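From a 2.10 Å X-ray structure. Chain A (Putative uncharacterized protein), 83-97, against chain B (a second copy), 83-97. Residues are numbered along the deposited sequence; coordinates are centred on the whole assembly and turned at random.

Chain A, residues 83-97: GNLIIGLSNIFFSNK
Chain B 83-97: GNLIIGLSNIFFSNK

At the centre of this exact two-fold dimer, A:Ile87 meets its own copy: A:Ile87 CG2 lies 3.7 Å from B:Ile87 CG2. Both side chains are m,t (chi1 -58°, chi2 157°), on a sheet face shared with A:Leu85, A:Phe93 and A:Ser95 and their copies. A:Leu89, m,t in the loop beyond (-84/151), starts away from the partner but its end returns, A:Leu89 CD2 reaching 4.4 Å from B:Ile87 CG2. Around this pair A:Phe93, chi1 t and chi2 88°, sends its ring across the strand boundary, with A:Phe93 CD1 4.0 Å from B:Ile87 CG1 and A:Phe93 CE1 3.5 Å from B:Leu85 CD1; B:Leu85 is t,p, and its end likewise comes nearer. Every contact except the Ile87 pair occurs twice.

The other face carries a simpler pair. A:Ile86 (chi1 -69°, chi2 142°, between wells) places A:Ile86 CG2 3.9 Å from B:Phe94 CD2, at the edge of a ring held at chi1 -50°, chi2 -80°. Beta-branched and aromatic residues suit these extended backbones: A:Ile86 -138/121, A:Ile87 -126/127, A:Phe93 -147/123, A:Phe94 -137/144.

The frame is two antiparallel ladders, strand 85-88 of each chain against 93-95 of the other, their axes 4.7 Å apart at 178°. The two 85-88 strands cross at 70°, 7.9 Å apart at closest approach. Register pairs A:Leu85 with B:Ser95, A:Ile86 with B:Phe94, A:Ile87 with B:Phe93 and A:Gly88 with B:Ile92. A:Ile86 N donates to B:Phe94 O and B:Phe94 N to A:Ile86 O, both 2.8 Å; A:Gly88 N donates to B:Ile92 O at 2.7 Å.

A:Gly88 (-68/136) ends the strand without a side chain, as the packing requires: an ideal CB on A:Gly88 would clash, 2.6 Å from B:Ile92 CB. B:Ile92 is m,t at -81/86. Water 1 lies within donating reach of A:Gly88 O (2.7 Å) and B:Gly88 O (3.0 Å), and hydrogen-bonds B:Ser90 OG at 2.7 Å; water 2 is its mate. A:Ser90, chi1 p, also accepts from its own chain, A:Ile92 N to A:Ser90 OG being 3.0 Å.

At the far polar edge, A:Asn84 (-94/-11; chi1 m, chi2 -42°) leads into the strand. A:Asn84 O accepts from B:Asn96 N at 3.1 Å and receives a CA-H...O contact from B:Ser95 CA, also 3.1 Å. B:Asn96 leaves the extended conformation at -68/-16, chi1 p, with B:Asn96 OD1 3.3 Å from A:Asn84 CB. A:Ser95, chi1 t, accepts from the N-cap residue's amide, A:Lys97 N to A:Ser95 OG measuring 3.0 Å. Altogether 1078 Å² is buried between the stretches.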

# COMPACT_ATOMS: atom_id res chain seq x y z
N GLY A 83 -4.40 -10.60 -33.17
CA GLY A 83 -3.44 -10.63 -32.06
C GLY A 83 -2.54 -9.40 -31.97
O GLY A 83 -1.54 -9.42 -31.25
N ASN A 84 -2.91 -8.33 -32.68
CA ASN A 84 -2.11 -7.12 -32.77
C ASN A 84 -2.45 -6.02 -31.77
O ASN A 84 -1.73 -5.04 -31.67
CB ASN A 84 -2.15 -6.55 -34.19
CG ASN A 84 -1.25 -7.31 -35.14
OD1 ASN A 84 -0.12 -7.67 -34.79
ND2 ASN A 84 -1.74 -7.56 -36.34
N LEU A 85 -3.58 -6.17 -31.07
CA LEU A 85 -3.99 -5.23 -30.03
C LEU A 85 -4.32 -6.02 -28.76
O LEU A 85 -5.05 -7.01 -28.80
CB LEU A 85 -5.18 -4.38 -30.50
CG LEU A 85 -5.87 -3.45 -29.48
CD1 LEU A 85 -4.95 -2.32 -29.00
CD2 LEU A 85 -7.15 -2.89 -30.09
N ILE A 86 -3.73 -5.59 -27.65
CA ILE A 86 -3.78 -6.35 -26.42
C ILE A 86 -4.03 -5.35 -25.31
O ILE A 86 -3.24 -4.41 -25.12
CB ILE A 86 -2.45 -7.11 -26.20
CG1 ILE A 86 -2.27 -8.23 -27.23
CG2 ILE A 86 -2.36 -7.68 -24.79
CD1 ILE A 86 -0.87 -8.43 -27.75
N ILE A 87 -5.13 -5.55 -24.58
CA ILE A 87 -5.52 -4.65 -23.50
C ILE A 87 -5.72 -5.48 -22.24
O ILE A 87 -6.44 -6.48 -22.26
CB ILE A 87 -6.83 -3.89 -23.85
CG1 ILE A 87 -6.64 -3.10 -25.14
CG2 ILE A 87 -7.24 -2.93 -22.71
CD1 ILE A 87 -7.93 -2.78 -25.89
N GLY A 88 -5.06 -5.09 -21.15
CA GLY A 88 -5.24 -5.80 -19.88
C GLY A 88 -6.65 -5.61 -19.33
O GLY A 88 -7.18 -4.49 -19.36
N LEU A 89 -7.26 -6.69 -18.85
CA LEU A 89 -8.57 -6.62 -18.20
C LEU A 89 -8.42 -6.25 -16.74
O LEU A 89 -7.41 -6.56 -16.11
CB LEU A 89 -9.32 -7.94 -18.30
CG LEU A 89 -10.21 -8.22 -19.51
CD1 LEU A 89 -10.76 -9.62 -19.44
CD2 LEU A 89 -11.35 -7.20 -19.59
N SER A 90 -9.44 -5.58 -16.21
CA SER A 90 -9.46 -5.16 -14.82
C SER A 90 -10.92 -5.11 -14.39
O SER A 90 -11.80 -5.52 -15.15
CB SER A 90 -8.83 -3.77 -14.68
OG SER A 90 -9.69 -2.76 -15.21
N ASN A 91 -11.17 -4.59 -13.19
CA ASN A 91 -12.52 -4.30 -12.72
C ASN A 91 -13.22 -3.22 -13.53
O ASN A 91 -14.45 -3.15 -13.52
CB ASN A 91 -12.52 -3.89 -11.24
CG ASN A 91 -12.31 -5.07 -10.29
OD1 ASN A 91 -12.25 -6.24 -10.70
ND2 ASN A 91 -12.20 -4.75 -9.01
N ILE A 92 -12.47 -2.36 -14.20
CA ILE A 92 -13.09 -1.36 -15.07
C ILE A 92 -13.43 -2.04 -16.39
O ILE A 92 -12.63 -2.05 -17.33
CB ILE A 92 -12.22 -0.10 -15.26
CG1 ILE A 92 -11.84 0.48 -13.90
CG2 ILE A 92 -12.94 0.96 -16.16
CD1 ILE A 92 -10.72 1.52 -13.94
N PHE A 93 -14.61 -2.66 -16.40
CA PHE A 93 -15.16 -3.36 -17.53
C PHE A 93 -16.69 -3.23 -17.53
O PHE A 93 -17.35 -3.60 -16.56
CB PHE A 93 -14.82 -4.85 -17.49
CG PHE A 93 -15.38 -5.61 -18.64
CD1 PHE A 93 -14.65 -5.72 -19.83
CD2 PHE A 93 -16.65 -6.17 -18.58
CE1 PHE A 93 -15.18 -6.39 -20.93
CE2 PHE A 93 -17.19 -6.84 -19.68
CZ PHE A 93 -16.46 -6.95 -20.85
N PHE A 94 -17.25 -2.71 -18.60
CA PHE A 94 -18.71 -2.59 -18.68
C PHE A 94 -19.18 -3.01 -20.03
O PHE A 94 -18.50 -2.78 -21.04
CB PHE A 94 -19.19 -1.18 -18.35
CG PHE A 94 -18.62 -0.64 -17.08
CD1 PHE A 94 -19.16 -1.01 -15.84
CD2 PHE A 94 -17.53 0.21 -17.10
CE1 PHE A 94 -18.61 -0.54 -14.66
CE2 PHE A 94 -16.97 0.69 -15.92
CZ PHE A 94 -17.51 0.32 -14.70
N SER A 95 -20.34 -3.64 -20.04
CA SER A 95 -20.97 -4.05 -21.29
C SER A 95 -22.48 -4.02 -21.16
O SER A 95 -23.00 -4.24 -20.05
CB SER A 95 -20.51 -5.45 -21.68
OG SER A 95 -21.09 -5.82 -22.91
N ASN A 96 -23.19 -3.75 -22.26
CA ASN A 96 -24.64 -3.97 -22.27
C ASN A 96 -24.96 -5.48 -22.21
O ASN A 96 -26.10 -5.85 -21.92
CB ASN A 96 -25.32 -3.30 -23.48
CG ASN A 96 -25.09 -4.06 -24.79
OD1 ASN A 96 -23.99 -4.54 -25.07
ND2 ASN A 96 -26.14 -4.15 -25.61
N LYS A 97 -23.97 -6.33 -22.49
CA LYS A 97 -24.17 -7.78 -22.38
C LYS A 97 -23.75 -8.27 -21.01
O LYS A 97 -22.54 -8.30 -20.68
CB LYS A 97 -23.44 -8.56 -23.48
CG LYS A 97 -23.53 -7.94 -24.86
CD LYS A 97 -24.95 -7.97 -25.41
CE LYS A 97 -25.14 -9.12 -26.38
NZ LYS A 97 -26.54 -9.64 -26.35
N GLY B 83 -20.64 2.05 -28.31
CA GLY B 83 -20.58 2.43 -26.90
C GLY B 83 -21.04 1.35 -25.93
O GLY B 83 -21.27 1.63 -24.75
N ASN B 84 -21.16 0.12 -26.42
CA ASN B 84 -21.68 -1.00 -25.65
C ASN B 84 -20.64 -1.86 -24.94
O ASN B 84 -21.00 -2.72 -24.14
CB ASN B 84 -22.57 -1.89 -26.52
CG ASN B 84 -23.95 -1.29 -26.73
OD1 ASN B 84 -24.56 -0.75 -25.81
ND2 ASN B 84 -24.44 -1.37 -27.96
N LEU B 85 -19.37 -1.66 -25.27
CA LEU B 85 -18.27 -2.37 -24.61
C LEU B 85 -17.23 -1.34 -24.15
O LEU B 85 -16.82 -0.46 -24.91
CB LEU B 85 -17.65 -3.41 -25.55
CG LEU B 85 -16.36 -4.14 -25.12
CD1 LEU B 85 -16.59 -5.03 -23.89
CD2 LEU B 85 -15.81 -4.94 -26.28
N ILE B 86 -16.85 -1.43 -22.89
CA ILE B 86 -16.04 -0.41 -22.26
C ILE B 86 -15.00 -1.15 -21.43
O ILE B 86 -15.35 -1.94 -20.53
CB ILE B 86 -16.92 0.50 -21.36
CG1 ILE B 86 -17.86 1.36 -22.21
CG2 ILE B 86 -16.07 1.40 -20.47
CD1 ILE B 86 -19.25 1.56 -21.65
N ILE B 87 -13.73 -0.89 -21.73
CA ILE B 87 -12.62 -1.54 -21.04
C ILE B 87 -11.69 -0.46 -20.51
O ILE B 87 -11.28 0.43 -21.25
CB ILE B 87 -11.84 -2.48 -22.01
CG1 ILE B 87 -12.80 -3.53 -22.58
CG2 ILE B 87 -10.68 -3.18 -21.28
CD1 ILE B 87 -12.35 -4.14 -23.90
N GLY B 88 -11.38 -0.52 -19.21
CA GLY B 88 -10.45 0.45 -18.63
C GLY B 88 -9.03 0.26 -19.18
O GLY B 88 -8.56 -0.88 -19.30
N LEU B 89 -8.37 1.36 -19.52
CA LEU B 89 -6.97 1.31 -19.96
C LEU B 89 -6.04 1.32 -18.76
O LEU B 89 -6.36 1.86 -17.71
CB LEU B 89 -6.62 2.50 -20.85
CG LEU B 89 -6.84 2.40 -22.36
CD1 LEU B 89 -6.53 3.72 -23.01
CD2 LEU B 89 -5.98 1.29 -22.96
N SER B 90 -4.87 0.70 -18.94
CA SER B 90 -3.86 0.61 -17.90
C SER B 90 -2.51 0.53 -18.59
O SER B 90 -2.45 0.66 -19.82
CB SER B 90 -4.09 -0.64 -17.05
OG SER B 90 -3.74 -1.82 -17.77
N ASN B 91 -1.46 0.28 -17.82
CA ASN B 91 -0.13 -0.02 -18.36
C ASN B 91 -0.08 -1.32 -19.15
O ASN B 91 0.81 -1.50 -19.96
CB ASN B 91 0.92 -0.07 -17.24
CG ASN B 91 1.31 1.31 -16.73
OD1 ASN B 91 0.87 2.36 -17.24
ND2 ASN B 91 2.14 1.32 -15.69
N ILE B 92 -1.01 -2.24 -18.89
CA ILE B 92 -1.07 -3.47 -19.68
C ILE B 92 -1.79 -3.15 -20.97
O ILE B 92 -3.01 -3.29 -21.08
CB ILE B 92 -1.70 -4.65 -18.91
CG1 ILE B 92 -0.98 -4.86 -17.58
CG2 ILE B 92 -1.69 -5.96 -19.78
CD1 ILE B 92 -1.72 -5.76 -16.59
N PHE B 93 -1.00 -2.67 -21.94
CA PHE B 93 -1.46 -2.30 -23.26
C PHE B 93 -0.34 -2.58 -24.28
O PHE B 93 0.77 -2.06 -24.16
CB PHE B 93 -1.81 -0.82 -23.34
CG PHE B 93 -2.27 -0.41 -24.70
CD1 PHE B 93 -3.63 -0.51 -25.05
CD2 PHE B 93 -1.37 0.03 -25.66
CE1 PHE B 93 -4.06 -0.18 -26.32
CE2 PHE B 93 -1.80 0.36 -26.95
CZ PHE B 93 -3.14 0.26 -27.27
N PHE B 94 -0.62 -3.39 -25.28
CA PHE B 94 0.39 -3.66 -26.31
C PHE B 94 -0.24 -3.62 -27.66
O PHE B 94 -1.41 -4.01 -27.83
CB PHE B 94 1.10 -5.00 -26.08
CG PHE B 94 1.61 -5.16 -24.69
CD1 PHE B 94 2.81 -4.57 -24.30
CD2 PHE B 94 0.89 -5.89 -23.76
CE1 PHE B 94 3.27 -4.69 -22.99
CE2 PHE B 94 1.35 -6.02 -22.45
CZ PHE B 94 2.54 -5.43 -22.07
N SER B 95 0.52 -3.12 -28.61
CA SER B 95 0.08 -3.08 -30.00
C SER B 95 1.27 -3.22 -30.94
O SER B 95 2.38 -2.80 -30.59
CB SER B 95 -0.66 -1.77 -30.28
OG SER B 95 -1.12 -1.76 -31.61
N ASN B 96 1.04 -3.81 -32.12
CA ASN B 96 2.05 -3.73 -33.18
C ASN B 96 2.19 -2.30 -33.71
O ASN B 96 3.17 -1.98 -34.37
CB ASN B 96 1.78 -4.73 -34.32
CG ASN B 96 0.64 -4.28 -35.24
OD1 ASN B 96 -0.39 -3.78 -34.79
ND2 ASN B 96 0.83 -4.49 -36.55
N LYS B 97 1.20 -1.44 -33.42
CA LYS B 97 1.28 -0.03 -33.83
C LYS B 97 1.87 0.81 -32.71
O LYS B 97 1.23 1.03 -31.66
CB LYS B 97 -0.07 0.54 -34.25
CG LYS B 97 -0.90 -0.40 -35.13
CD LYS B 97 -0.25 -0.63 -36.49
CE LYS B 97 -0.90 0.24 -37.55
NZ LYS B 97 0.08 0.61 -38.62
O HOH W 1 -5.85 -2.11 -19.50
O HOH W 2 -9.39 -3.09 -17.93